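Local coordinates for UDP-glucose:anthocyanidin 3-O-glucosyltransferase (Clitoria ternatea, PDB 4REL), which belongs to the GT-B glycosyltransferases, the fold class in which two Rossmann-like domains, each built on a parallel sheet, face one another across a cleft, at residues 248-254 with 321-327; 282-287 with 307-312; 290-296 with 315-319; 328-333 with 351-357. One frame throughout, in Å; residues are numbered along the deposited sequence. Where two conformers were deposited one is given.

In the fold
Four contacts in the C-terminal Rossmann-like domain illustrate how the helices and loops of such a domain are fitted to its parallel sheet. Interactions 2 and 3 share helix 279-292; their centres lie about 12 Å apart, and Phe-312 touches both Glu-290 and Phe-296. Strand 320-323 links interaction 3 to interaction 1 (centres about 17 Å apart), with Val-322 against Phe-296 and Phe-312. From interaction 1 the chain runs directly into helix 328-332 of interaction 4, about 15 Å away between centres, Val-331 packing on Val-326 and Cys-254. Interactions 2 and 4, centres about 26 Å apart, do not touch. None of these segments contributes to the 3,5,7-trihydroxy-2-(4-hydroxyphenyl)-4h-chromen-4-one pocket, which in this domain is lined by Phe-365, Gly-366 and Asp-367.

Interaction 1. Residues 248-254 with 321-327; sequences EIDSNGC and KVVSWVP
No direct hydrogen bond crosses this contact, although 454 Å² is buried in it; the polar link between the segments is a water. Water 1 donates to Asn-252 OD1 (2.8 Å) and accepts from Ser-324 N (3.1 Å). Asn-252 ND2 comes within 2.8 Å of Trp-325 O, but the angle is too poor for a hydrogen bond. Residues 248-254 form an irregular loop with a type I turn from Asp-250 to Gly-253, closed by Gly-253 N to Asp-250 O (2.9 Å). Gly-253, at positive phi, is the N-cap of helix 254-259, while Asp-250 (chi1 t) reaches back with OD1 to Cys-254 N (3.0 Å) and with OD2 to Leu-255 N. Opposite, 321-323 is the end of an edge strand of the parallel sheet, and Trp-325 opens the Trp-Val-Pro-Gln sequence that begins the PSPG signature of plant glycosyltransferases. CA atoms approach at Asn-252 and Val-323 (7.1 Å), Cys-254 and Val-326 (6.9 Å), and Asp-250 and Pro-327 (6.8 Å). The indole of Trp-325 (chi1 t, chi2 91°) lies alongside the turn, Trp-325 CZ3 3.6 Å from Ile-249 O and Trp-325 CZ2 3.1 Å from OE1 of the poorly ordered Glu-248. Cys-254 SG packs on Val-326 CG1 (3.5 Å) and Pro-327 CD (4.3 Å), and Lys-321 CE lies 3.0 Å from Asn-252 O.

Interaction 2. Residues 282-287 with 307-312; sequences VVAVAE and ILPKGF
In a Rossmann-like domain the crossover helix packs on its sheet, and here helix 279-292 also receives the loop that follows strand 296-299. Residues 282-287 are regular helix. Residues 307-312 run extended through Leu-308 and Pro-309 into a type II turn, Pro-309 to Phe-312, closed by Phe-312 N to Pro-309 O (3.1 Å). Gly-311, at phi 82°, takes the third turn position and is also the N-cap of helix 312-315. The closest CA pair is Val-283 with Leu-308, at 5.6 Å.

No hydrogen bond crosses; the 337 Å² interface is largely apolar. Among aliphatic contacts, Ile-307 (chi1 p, chi2 t) sets CD1 3.7 Å from Val-282 CB, and Leu-308 CD2 reaches Val-282 CG1 (3.9 Å) and Ala-286 CB (4.0 Å), beside Trp-298 of the sheet. Pro-309 lies over the helix, its CD 3.6 Å from Ala-286 CB and its CG 4.2 Å from Val-283 CG1. Backbone oxygens meet carbon too: Ile-307 O lies 3.5 Å from Val-283 CG2, and Ala-286 O 3.3 Å from Phe-312 CE1. The aromatic contact is a CH-pi interaction: with Phe-312 at chi1 156° and chi2 75°, Ala-286 CB sits 3.6 Å from the ring centroid, 4° off its normal.

Interaction 3. Residues 290-296 with 315-319; sequences EESGFPF and RTSTR
This contact closes the edge of the parallel Rossmann-like sheet, where helix 279-292 ends, the chain turns into strand 296-299, and residues 315-319 lead into the outermost strand 320-323. CA atoms approach at Glu-290 and Thr-316 (6.4 Å) and at Pro-295 and Arg-319 (5.0 Å). The helix gives way at Gly-293, with phi 77°, and Ser-292 OG accepts from Phe-294 N (3.2 Å) in an ST turn. Thereafter residues 294-296 are extended. Phe-296 N donates to Arg-319 O (3.2 Å), and the next rung joins Phe-296 to Lys-321, so Phe-296 bonds to residues two apart, Arg-319 just before strand 320-323 and Lys-321 within it, the parallel ladder pattern. The same Arg-319 O also takes a CA-H...O contact from Pro-295 CA (3.1 Å).

Two arginines reach the helix end. Arg-315 forms a two-pronged salt bridge with Glu-290 (chi1 and chi2 both t): NE to OE2 at 2.7 Å and NH2 to OE1 at 3.0 Å; its NH1 bonds Lys-310 O. Arg-319, extended beyond chi1 p, donates from NH2 to Glu-290 O (3.0 Å), a carbonyl of the last helical turn. Beneath them Thr-316 CG2 meets Glu-290 CG at 3.8 Å, and Phe-296 CZ lies 3.5 Å from Thr-316 OG1, which bonds Phe-312 O. Water 2 accepts from Arg-319 NE (2.7 Å) and donates to Phe-294 O (2.7 Å).

Interaction 4. Residues 328-333 with 351-357; sequences QSHVLS and ESVSNGV
Gln-328, at the start of a short helix, follows directly on the Trp-Val-Pro that opens the plant glycosyltransferase (PSPG) signature; both segments fall in that signature, and this contact packs its first helix, 328-332, against the end of helix 346-354. Extended with chi1 and chi2 t, Gln-328 donates from NE2 to Glu-351 OE1 (2.8 Å) while its OE1 bonds Tyr-268. Ser-329 CA lies 6.6 Å from Glu-351 CA. Ser-329 (chi1 m) gives its OG proton to Glu-351 OE2 (3.1 Å), an oxygen that also binds Asn-347; the carboxylate thus spans both residues. Ser-329 O accepts from water 3 (2.9 Å), which in turn accepts from Asn-355 ND2 (2.9 Å). Leu-332 (chi1 m, chi2 t) points into the interface, with CD1 3.6 Å from Glu-351 CB and CD2 4.3 Å from Val-357 CG1, next to Phe-340 of the sheet. Leu-332 O lies 3.1 Å from Asn-355 CB. Opposite, a Schellman motif ends the helix at Gly-356 (phi 71°), with Val-357 N bonded to Ser-352 O (3.0 Å), and Asn-355 ND2 returns to Glu-351 O (2.8 Å). The backbones narrow to 5.4 Å between Ser-333 CA and Asn-355 CA, placing Ser-333 CB 3.1 Å from Asn-355 OD1.

Interaction 1. Residues 248-254 with 321-327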
loop_
_atom_site.group_PDB
_atom_site.type_symbol
_atom_site.label_atom_id
_atom_site.label_comp_id
_atom_site.label_asym_id
_atom_site.label_seq_id
_atom_site.Cartn_x
_atom_site.Cartn_y
_atom_site.Cartn_z
ATOM N N GLU A 248 -3.990 -16.724 13.015
ATOM C CA GLU A 248 -2.630 -17.203 12.827
ATOM C C GLU A 248 -1.889 -17.392 14.150
ATOM O O GLU A 248 -2.009 -16.584 15.076
ATOM C CB GLU A 248 -1.862 -16.241 11.918
ATOM C CG GLU A 248 -0.771 -16.897 11.097
ATOM C CD GLU A 248 -0.390 -16.078 9.877
ATOM O OE1 GLU A 248 -0.807 -14.903 9.786
ATOM O OE2 GLU A 248 0.327 -16.616 9.006
ATOM N N ILE A 249 -1.124 -18.474 14.229
ATOM C CA ILE A 249 -0.323 -18.758 15.412
ATOM C C ILE A 249 0.897 -17.840 15.467
ATOM O O ILE A 249 1.691 -17.786 14.528
ATOM C CB ILE A 249 0.106 -20.236 15.446
ATOM C CG1 ILE A 249 -1.108 -21.117 15.772
ATOM C CG2 ILE A 249 1.198 -20.462 16.476
ATOM C CD1 ILE A 249 -0.932 -22.586 15.417
ATOM N N ASP A 250 1.017 -17.108 16.569
ATOM C CA ASP A 250 2.168 -16.241 16.836
ATOM C C ASP A 250 3.366 -17.137 17.137
ATOM O O ASP A 250 3.771 -17.278 18.290
ATOM C CB ASP A 250 1.832 -15.357 18.040
ATOM C CG ASP A 250 2.901 -14.319 18.348
ATOM O OD1 ASP A 250 3.807 -14.082 17.517
ATOM O OD2 ASP A 250 2.803 -13.724 19.443
ATOM N N SER A 251 3.921 -17.750 16.097
ATOM C CA SER A 251 4.982 -18.745 16.259
ATOM C C SER A 251 6.188 -18.236 17.055
ATOM O O SER A 251 6.834 -19.002 17.777
ATOM C CB SER A 251 5.413 -19.304 14.896
ATOM O OG SER A 251 5.111 -18.401 13.848
ATOM N N ASN A 252 6.469 -16.941 16.948
ATOM C CA ASN A 252 7.617 -16.359 17.627
ATOM C C ASN A 252 7.282 -15.758 18.989
ATOM O O ASN A 252 8.164 -15.260 19.681
ATOM C CB ASN A 252 8.285 -15.300 16.746
ATOM C CG ASN A 252 8.502 -15.773 15.320
ATOM O OD1 ASN A 252 9.458 -16.492 15.031
ATOM N ND2 ASN A 252 7.615 -15.361 14.421
ATOM N N GLY A 253 6.011 -15.797 19.375
ATOM C CA GLY A 253 5.603 -15.263 20.667
ATOM C C GLY A 253 5.800 -13.757 20.798
ATOM O O GLY A 253 6.148 -13.250 21.872
ATOM N N CYS A 254 5.560 -13.041 19.704
ATOM C CA CYS A 254 5.774 -11.596 19.659
ATOM C C CYS A 254 4.956 -10.842 20.684
ATOM O O CYS A 254 5.479 -9.985 21.401
ATOM C CB CYS A 254 5.433 -11.066 18.274
ATOM S SG CYS A 254 6.641 -11.484 17.044
ATOM N N LYS A 321 14.134 -9.267 19.353
ATOM C CA LYS A 321 13.708 -10.456 18.630
ATOM C C LYS A 321 13.953 -10.196 17.160
ATOM O O LYS A 321 13.473 -9.196 16.624
ATOM C CB LYS A 321 12.211 -10.717 18.834
ATOM C CG LYS A 321 11.857 -11.531 20.071
ATOM C CD LYS A 321 10.547 -12.285 19.867
ATOM C CE LYS A 321 10.716 -13.774 20.167
ATOM N NZ LYS A 321 10.556 -14.098 21.623
ATOM N N VAL A 322 14.706 -11.080 16.517
ATOM C CA VAL A 322 14.898 -11.012 15.075
ATOM C C VAL A 322 14.200 -12.231 14.503
ATOM O O VAL A 322 14.607 -13.367 14.769
ATOM C CB VAL A 322 16.391 -11.013 14.720
ATOM C CG1 VAL A 322 16.582 -11.017 13.203
ATOM C CG2 VAL A 322 17.083 -9.797 15.353
ATOM N N VAL A 323 13.118 -12.004 13.755
ATOM C CA VAL A 323 12.250 -13.096 13.328
ATOM C C VAL A 323 11.879 -12.949 11.860
ATOM O O VAL A 323 12.003 -11.868 11.289
ATOM C CB VAL A 323 10.972 -13.155 14.182
ATOM C CG1 VAL A 323 11.321 -13.466 15.635
ATOM C CG2 VAL A 323 10.222 -11.848 14.082
ATOM N N SER A 324 11.429 -14.041 11.251
ATOM C CA SER A 324 11.121 -14.043 9.828
ATOM C C SER A 324 9.751 -13.445 9.536
ATOM O O SER A 324 9.511 -12.944 8.437
ATOM C CB SER A 324 11.190 -15.471 9.270
ATOM O OG SER A 324 12.494 -15.996 9.418
ATOM N N TRP A 325 8.863 -13.497 10.524
ATOM C CA TRP A 325 7.487 -13.035 10.357
ATOM C C TRP A 325 6.892 -12.577 11.686
ATOM O O TRP A 325 7.187 -13.153 12.733
ATOM C CB TRP A 325 6.631 -14.166 9.770
ATOM C CG TRP A 325 5.157 -13.884 9.778
ATOM C CD1 TRP A 325 4.430 -13.287 8.787
ATOM C CD2 TRP A 325 4.228 -14.194 10.827
ATOM N NE1 TRP A 325 3.108 -13.204 9.156
ATOM C CE2 TRP A 325 2.959 -13.751 10.405
ATOM C CE3 TRP A 325 4.350 -14.798 12.084
ATOM C CZ2 TRP A 325 1.817 -13.896 11.197
ATOM C CZ3 TRP A 325 3.218 -14.940 12.867
ATOM C CH2 TRP A 325 1.968 -14.492 12.423
ATOM N N VAL A 326 6.064 -11.533 11.644
ATOM C CA VAL A 326 5.274 -11.138 12.805
ATOM C C VAL A 326 3.826 -10.904 12.376
ATOM O O VAL A 326 3.563 -10.597 11.212
ATOM C CB VAL A 326 5.808 -9.836 13.475
ATOM C CG1 VAL A 326 7.246 -9.999 13.901
ATOM C CG2 VAL A 326 5.660 -8.652 12.542
ATOM N N PRO A 327 2.883 -11.060 13.314
ATOM C CA PRO A 327 1.510 -10.613 13.042
ATOM C C PRO A 327 1.480 -9.081 13.133
ATOM O O PRO A 327 1.215 -8.517 14.202
ATOM C CB PRO A 327 0.709 -11.260 14.172
ATOM C CG PRO A 327 1.685 -11.385 15.311
ATOM C CD PRO A 327 3.045 -11.607 14.677
HETATM O O HOH W 1 11.268 -16.654 12.866
#

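Interaction 2. Residues 282-287 with 307-312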
loop_
_atom_site.group_PDB
_atom_site.type_symbol
_atom_site.label_atom_id
_atom_site.label_comp_id
_atom_site.label_asym_id
_atom_site.label_seq_id
_atom_site.Cartn_x
_atom_site.Cartn_y
_atom_site.Cartn_z
ATOM N N VAL A 282 21.485 -3.163 5.925
ATOM C CA VAL A 282 21.063 -4.198 6.867
ATOM C C VAL A 282 22.050 -4.232 8.033
ATOM O O VAL A 282 21.650 -4.264 9.198
ATOM C CB VAL A 282 20.986 -5.584 6.211
ATOM C CG1 VAL A 282 20.586 -6.631 7.242
ATOM C CG2 VAL A 282 19.996 -5.564 5.059
ATOM N N VAL A 283 23.341 -4.212 7.718
ATOM C CA VAL A 283 24.369 -4.166 8.749
ATOM C C VAL A 283 24.216 -2.921 9.623
ATOM O O VAL A 283 24.299 -3.002 10.844
ATOM C CB VAL A 283 25.791 -4.186 8.153
ATOM C CG1 VAL A 283 26.826 -3.908 9.241
ATOM C CG2 VAL A 283 26.063 -5.519 7.475
ATOM N N ALA A 284 23.991 -1.772 8.987
ATOM C CA ALA A 284 23.810 -0.517 9.712
ATOM C C ALA A 284 22.622 -0.571 10.666
ATOM O O ALA A 284 22.700 -0.072 11.793
ATOM C CB ALA A 284 23.647 0.653 8.742
ATOM N N VAL A 285 21.523 -1.161 10.208
ATOM C CA VAL A 285 20.341 -1.314 11.054
ATOM C C VAL A 285 20.679 -2.155 12.284
ATOM O O VAL A 285 20.370 -1.764 13.415
ATOM C CB VAL A 285 19.167 -1.927 10.272
ATOM C CG1 VAL A 285 18.061 -2.401 11.221
ATOM C CG2 VAL A 285 18.623 -0.904 9.266
ATOM N N ALA A 286 21.341 -3.290 12.074
ATOM C CA ALA A 286 21.733 -4.131 13.209
ATOM C C ALA A 286 22.651 -3.400 14.196
ATOM O O ALA A 286 22.417 -3.432 15.408
ATOM C CB ALA A 286 22.378 -5.437 12.734
ATOM N N GLU A 287 23.690 -2.738 13.685
ATOM C CA GLU A 287 24.618 -2.011 14.554
ATOM C C GLU A 287 23.916 -0.944 15.390
ATOM O O GLU A 287 24.200 -0.786 16.585
ATOM C CB GLU A 287 25.720 -1.359 13.714
ATOM C CG GLU A 287 26.652 -2.361 13.074
ATOM C CD GLU A 287 27.685 -1.703 12.190
ATOM O OE1 GLU A 287 27.551 -0.490 11.912
ATOM O OE2 GLU A 287 28.630 -2.402 11.771
ATOM N N ILE A 307 24.074 -12.056 6.757
ATOM C CA ILE A 307 24.845 -10.821 6.604
ATOM C C ILE A 307 24.808 -9.928 7.846
ATOM O O ILE A 307 25.526 -8.931 7.913
ATOM C CB ILE A 307 24.436 -10.028 5.353
ATOM C CG1 ILE A 307 23.022 -9.484 5.505
ATOM C CG2 ILE A 307 24.573 -10.891 4.094
ATOM C CD1 ILE A 307 22.663 -8.441 4.467
ATOM N N LEU A 308 23.983 -10.288 8.827
ATOM C CA LEU A 308 23.999 -9.599 10.117
ATOM C C LEU A 308 25.379 -9.752 10.735
ATOM O O LEU A 308 26.031 -10.775 10.520
ATOM C CB LEU A 308 22.959 -10.215 11.050
ATOM C CG LEU A 308 21.501 -10.040 10.648
ATOM C CD1 LEU A 308 20.597 -10.777 11.636
ATOM C CD2 LEU A 308 21.137 -8.565 10.600
ATOM N N PRO A 309 25.836 -8.737 11.495
ATOM C CA PRO A 309 27.128 -8.798 12.184
ATOM C C PRO A 309 27.238 -10.083 12.999
ATOM O O PRO A 309 26.241 -10.521 13.581
ATOM C CB PRO A 309 27.080 -7.582 13.120
ATOM C CG PRO A 309 26.201 -6.608 12.406
ATOM C CD PRO A 309 25.143 -7.459 11.742
ATOM N N LYS A 310 28.416 -10.702 13.010
ATOM C CA LYS A 310 28.613 -11.906 13.805
ATOM C C LYS A 310 28.293 -11.634 15.279
ATOM O O LYS A 310 28.776 -10.661 15.858
ATOM C CB LYS A 310 30.050 -12.421 13.670
ATOM C CG LYS A 310 30.294 -13.689 14.470
ATOM C CD LYS A 310 31.703 -14.234 14.299
ATOM C CE LYS A 310 31.826 -15.586 14.989
ATOM N NZ LYS A 310 33.221 -16.099 14.996
ATOM N N GLY A 311 27.452 -12.484 15.868
ATOM C CA GLY A 311 27.102 -12.355 17.270
ATOM C C GLY A 311 26.016 -11.342 17.596
ATOM O O GLY A 311 25.595 -11.237 18.753
ATOM N N PHE A 312 25.562 -10.588 16.599
ATOM C CA PHE A 312 24.552 -9.561 16.852
ATOM C C PHE A 312 23.260 -10.137 17.442
ATOM O O PHE A 312 22.743 -9.625 18.436
ATOM C CB PHE A 312 24.253 -8.750 15.582
ATOM C CG PHE A 312 22.891 -8.094 15.589
ATOM C CD1 PHE A 312 22.650 -6.966 16.361
ATOM C CD2 PHE A 312 21.861 -8.607 14.817
ATOM C CE1 PHE A 312 21.392 -6.367 16.377
ATOM C CE2 PHE A 312 20.603 -8.011 14.822
ATOM C CZ PHE A 312 20.370 -6.898 15.605
#

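Interaction 3. Residues 290-296 with 315-319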
loop_
_atom_site.group_PDB
_atom_site.type_symbol
_atom_site.label_atom_id
_atom_site.label_comp_id
_atom_site.label_asym_id
_atom_site.label_seq_id
_atom_site.Cartn_x
_atom_site.Cartn_y
_atom_site.Cartn_z
ATOM N N GLU A 290 21.596 -2.533 18.096
ATOM C CA GLU A 290 22.383 -3.030 19.223
ATOM C C GLU A 290 22.935 -1.882 20.064
ATOM O O GLU A 290 22.840 -1.895 21.289
ATOM C CB GLU A 290 23.538 -3.928 18.753
ATOM C CG GLU A 290 24.392 -4.430 19.909
ATOM C CD GLU A 290 25.356 -5.529 19.515
ATOM O OE1 GLU A 290 25.455 -5.853 18.310
ATOM O OE2 GLU A 290 26.013 -6.082 20.424
ATOM N N GLU A 291 23.514 -0.888 19.399
ATOM C CA GLU A 291 24.140 0.214 20.115
ATOM C C GLU A 291 23.107 1.049 20.872
ATOM O O GLU A 291 23.402 1.575 21.942
ATOM C CB GLU A 291 24.958 1.089 19.158
ATOM C CG GLU A 291 26.216 1.674 19.779
ATOM C CD GLU A 291 26.154 3.183 19.925
ATOM O OE1 GLU A 291 25.753 3.862 18.954
ATOM O OE2 GLU A 291 26.506 3.690 21.013
ATOM N N SER A 292 21.893 1.139 20.331
ATOM C CA SER A 292 20.846 1.972 20.922
ATOM C C SER A 292 20.426 1.483 22.297
ATOM O O SER A 292 20.015 2.280 23.139
ATOM C CB SER A 292 19.621 2.067 20.006
ATOM O OG SER A 292 18.813 0.906 20.093
ATOM N N GLY A 293 20.526 0.172 22.517
ATOM C CA GLY A 293 20.103 -0.429 23.770
ATOM C C GLY A 293 18.598 -0.595 23.915
ATOM O O GLY A 293 18.131 -1.133 24.923
ATOM N N PHE A 294 17.832 -0.140 22.923
ATOM C CA PHE A 294 16.374 -0.189 23.025
ATOM C C PHE A 294 15.886 -1.591 22.722
ATOM O O PHE A 294 16.525 -2.322 21.961
ATOM C CB PHE A 294 15.706 0.782 22.040
ATOM C CG PHE A 294 16.011 2.236 22.295
ATOM C CD1 PHE A 294 15.712 2.820 23.516
ATOM C CD2 PHE A 294 16.565 3.022 21.294
ATOM C CE1 PHE A 294 15.981 4.165 23.745
ATOM C CE2 PHE A 294 16.837 4.365 21.514
ATOM C CZ PHE A 294 16.542 4.937 22.743
ATOM N N PRO A 295 14.744 -1.973 23.307
ATOM C CA PRO A 295 14.152 -3.254 22.918
ATOM C C PRO A 295 13.591 -3.153 21.502
ATOM O O PRO A 295 13.146 -2.091 21.083
ATOM C CB PRO A 295 13.045 -3.466 23.951
ATOM C CG PRO A 295 12.724 -2.098 24.464
ATOM C CD PRO A 295 14.002 -1.312 24.396
ATOM N N PHE A 296 13.660 -4.245 20.753
ATOM C CA PHE A 296 13.241 -4.206 19.361
ATOM C C PHE A 296 12.686 -5.536 18.885
ATOM O O PHE A 296 13.034 -6.590 19.415
ATOM C CB PHE A 296 14.410 -3.762 18.454
ATOM C CG PHE A 296 15.586 -4.710 18.461
ATOM C CD1 PHE A 296 15.632 -5.797 17.592
ATOM C CD2 PHE A 296 16.656 -4.504 19.326
ATOM C CE1 PHE A 296 16.723 -6.677 17.595
ATOM C CE2 PHE A 296 17.745 -5.368 19.330
ATOM C CZ PHE A 296 17.779 -6.461 18.467
ATOM N N ARG A 315 24.031 -11.525 21.019
ATOM C CA ARG A 315 24.270 -10.484 22.021
ATOM C C ARG A 315 22.999 -9.698 22.389
ATOM O O ARG A 315 22.855 -9.249 23.528
ATOM C CB ARG A 315 25.380 -9.519 21.579
ATOM C CG ARG A 315 26.789 -10.114 21.572
ATOM C CD ARG A 315 27.819 -9.024 21.260
ATOM N NE ARG A 315 27.477 -8.302 20.036
ATOM C CZ ARG A 315 27.930 -8.620 18.828
ATOM N NH1 ARG A 315 28.761 -9.646 18.671
ATOM N NH2 ARG A 315 27.552 -7.915 17.773
ATOM N N THR A 316 22.074 -9.541 21.438
ATOM C CA THR A 316 20.857 -8.762 21.697
ATOM C C THR A 316 19.664 -9.628 22.081
ATOM O O THR A 316 18.559 -9.116 22.243
ATOM C CB THR A 316 20.456 -7.903 20.479
ATOM O OG1 THR A 316 20.245 -8.762 19.355
ATOM C CG2 THR A 316 21.569 -6.905 20.136
ATOM N N SER A 317 19.884 -10.929 22.257
ATOM C CA SER A 317 18.763 -11.854 22.413
ATOM C C SER A 317 17.921 -11.539 23.642
ATOM O O SER A 317 16.726 -11.819 23.673
ATOM C CB SER A 317 19.252 -13.300 22.477
ATOM O OG SER A 317 20.034 -13.528 23.636
ATOM N N THR A 318 18.538 -10.934 24.651
ATOM C CA THR A 318 17.822 -10.651 25.886
ATOM C C THR A 318 16.968 -9.382 25.824
ATOM O O THR A 318 16.232 -9.092 26.769
ATOM C CB THR A 318 18.791 -10.604 27.093
ATOM O OG1 THR A 318 19.905 -9.763 26.777
ATOM C CG2 THR A 318 19.316 -11.997 27.402
ATOM N N ARG A 319 17.064 -8.630 24.725
ATOM C CA ARG A 319 16.289 -7.397 24.591
ATOM C C ARG A 319 15.674 -7.218 23.214
ATOM O O ARG A 319 15.014 -6.224 22.946
ATOM C CB ARG A 319 17.145 -6.165 24.938
ATOM C CG ARG A 319 18.327 -5.926 23.984
ATOM C CD ARG A 319 19.133 -4.725 24.465
ATOM N NE ARG A 319 20.241 -4.342 23.588
ATOM C CZ ARG A 319 21.457 -4.884 23.628
ATOM N NH1 ARG A 319 21.724 -5.867 24.478
ATOM N NH2 ARG A 319 22.403 -4.446 22.808
HETATM O O HOH W 2 19.158 -2.818 21.706
#

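Interaction 4. Residues 328-333 with 351-357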
loop_
_atom_site.group_PDB
_atom_site.type_symbol
_atom_site.label_atom_id
_atom_site.label_comp_id
_atom_site.label_asym_id
_atom_site.label_seq_id
_atom_site.Cartn_x
_atom_site.Cartn_y
_atom_site.Cartn_z
ATOM N N GLN A 328 1.769 -8.412 12.021
ATOM C CA GLN A 328 2.072 -6.981 12.068
ATOM C C GLN A 328 0.922 -6.132 12.601
ATOM O O GLN A 328 1.152 -5.213 13.377
ATOM C CB GLN A 328 2.546 -6.468 10.708
ATOM C CG GLN A 328 2.893 -4.980 10.708
ATOM C CD GLN A 328 3.517 -4.529 9.414
ATOM O OE1 GLN A 328 4.717 -4.699 9.201
ATOM N NE2 GLN A 328 2.709 -3.944 8.539
ATOM N N SER A 329 -0.310 -6.467 12.205
ATOM C CA SER A 329 -1.500 -5.761 12.674
ATOM C C SER A 329 -1.540 -5.749 14.189
ATOM O O SER A 329 -1.788 -4.714 14.811
ATOM C CB SER A 329 -2.773 -6.450 12.156
ATOM O OG SER A 329 -2.835 -6.415 10.744
ATOM N N HIS A 330 -1.290 -6.916 14.777
ATOM C CA HIS A 330 -1.311 -7.050 16.225
ATOM C C HIS A 330 -0.099 -6.389 16.853
ATOM O O HIS A 330 -0.196 -5.816 17.943
ATOM C CB HIS A 330 -1.369 -8.521 16.626
ATOM C CG HIS A 330 -2.723 -9.137 16.448
ATOM N ND1 HIS A 330 -3.189 -9.567 15.224
ATOM C CD2 HIS A 330 -3.710 -9.387 17.340
ATOM C CE1 HIS A 330 -4.408 -10.060 15.371
ATOM N NE2 HIS A 330 -4.746 -9.963 16.643
ATOM N N VAL A 331 1.048 -6.473 16.181
ATOM C CA VAL A 331 2.255 -5.828 16.707
ATOM C C VAL A 331 2.094 -4.316 16.727
ATOM O O VAL A 331 2.372 -3.670 17.737
ATOM C CB VAL A 331 3.526 -6.230 15.934
ATOM C CG1 VAL A 331 4.723 -5.349 16.345
ATOM C CG2 VAL A 331 3.842 -7.709 16.171
ATOM N N LEU A 332 1.609 -3.749 15.627
ATOM C CA LEU A 332 1.437 -2.299 15.554
ATOM C C LEU A 332 0.333 -1.796 16.488
ATOM O O LEU A 332 0.336 -0.634 16.895
ATOM C CB LEU A 332 1.223 -1.836 14.107
ATOM C CG LEU A 332 2.506 -1.766 13.260
ATOM C CD1 LEU A 332 2.190 -1.478 11.797
ATOM C CD2 LEU A 332 3.463 -0.706 13.827
ATOM N N SER A 333 -0.586 -2.675 16.869
ATOM C CA SER A 333 -1.623 -2.285 17.820
ATOM C C SER A 333 -1.231 -2.549 19.270
ATOM O O SER A 333 -2.024 -2.301 20.181
ATOM C CB SER A 333 -2.957 -2.970 17.497
ATOM O OG SER A 333 -2.843 -4.374 17.569
ATOM N N GLU A 351 -1.500 0.986 8.802
ATOM C CA GLU A 351 -1.558 0.293 10.082
ATOM C C GLU A 351 -0.872 1.120 11.161
ATOM O O GLU A 351 -1.328 1.170 12.304
ATOM C CB GLU A 351 -0.915 -1.103 9.985
ATOM C CG GLU A 351 -1.769 -2.116 9.219
ATOM C CD GLU A 351 -1.121 -3.487 9.090
ATOM O OE1 GLU A 351 0.055 -3.649 9.469
ATOM O OE2 GLU A 351 -1.794 -4.410 8.592
ATOM N N SER A 352 0.224 1.770 10.803
ATOM C CA SER A 352 0.944 2.556 11.803
ATOM C C SER A 352 0.119 3.756 12.273
ATOM O O SER A 352 -0.028 3.990 13.479
ATOM C CB SER A 352 2.289 3.013 11.252
ATOM O OG SER A 352 3.210 3.239 12.308
ATOM N N VAL A 353 -0.435 4.516 11.334
ATOM C CA VAL A 353 -1.148 5.729 11.735
ATOM C C VAL A 353 -2.463 5.404 12.433
ATOM O O VAL A 353 -2.899 6.142 13.314
ATOM C CB VAL A 353 -1.377 6.727 10.569
ATOM C CG1 VAL A 353 -0.037 7.188 9.984
ATOM C CG2 VAL A 353 -2.262 6.121 9.492
ATOM N N SER A 354 -3.090 4.293 12.065
ATOM C CA SER A 354 -4.356 3.943 12.696
ATOM C C SER A 354 -4.140 3.473 14.133
ATOM O O SER A 354 -5.072 3.447 14.930
ATOM C CB SER A 354 -5.132 2.905 11.875
ATOM O OG SER A 354 -4.401 1.705 11.751
ATOM N N ASN A 355 -2.897 3.131 14.470
ATOM C CA ASN A 355 -2.571 2.674 15.816
ATOM C C ASN A 355 -1.785 3.675 16.663
ATOM O O ASN A 355 -1.401 3.367 17.794
ATOM C CB ASN A 355 -1.823 1.339 15.752
ATOM C CG ASN A 355 -2.736 0.185 15.421
ATOM O OD1 ASN A 355 -3.604 -0.176 16.217
ATOM N ND2 ASN A 355 -2.550 -0.409 14.246
ATOM N N GLY A 356 -1.548 4.867 16.123
ATOM C CA GLY A 356 -0.827 5.909 16.842
ATOM C C GLY A 356 0.664 5.639 17.013
ATOM O O GLY A 356 1.283 6.109 17.965
ATOM N N VAL A 357 1.257 4.891 16.093
ATOM C CA VAL A 357 2.683 4.600 16.207
ATOM C C VAL A 357 3.477 5.515 15.285
ATOM O O VAL A 357 3.270 5.505 14.067
ATOM C CB VAL A 357 2.996 3.135 15.878
ATOM C CG1 VAL A 357 4.510 2.893 15.961
ATOM C CG2 VAL A 357 2.265 2.227 16.840
HETATM O O HOH W 3 -3.853 -2.956 13.662
#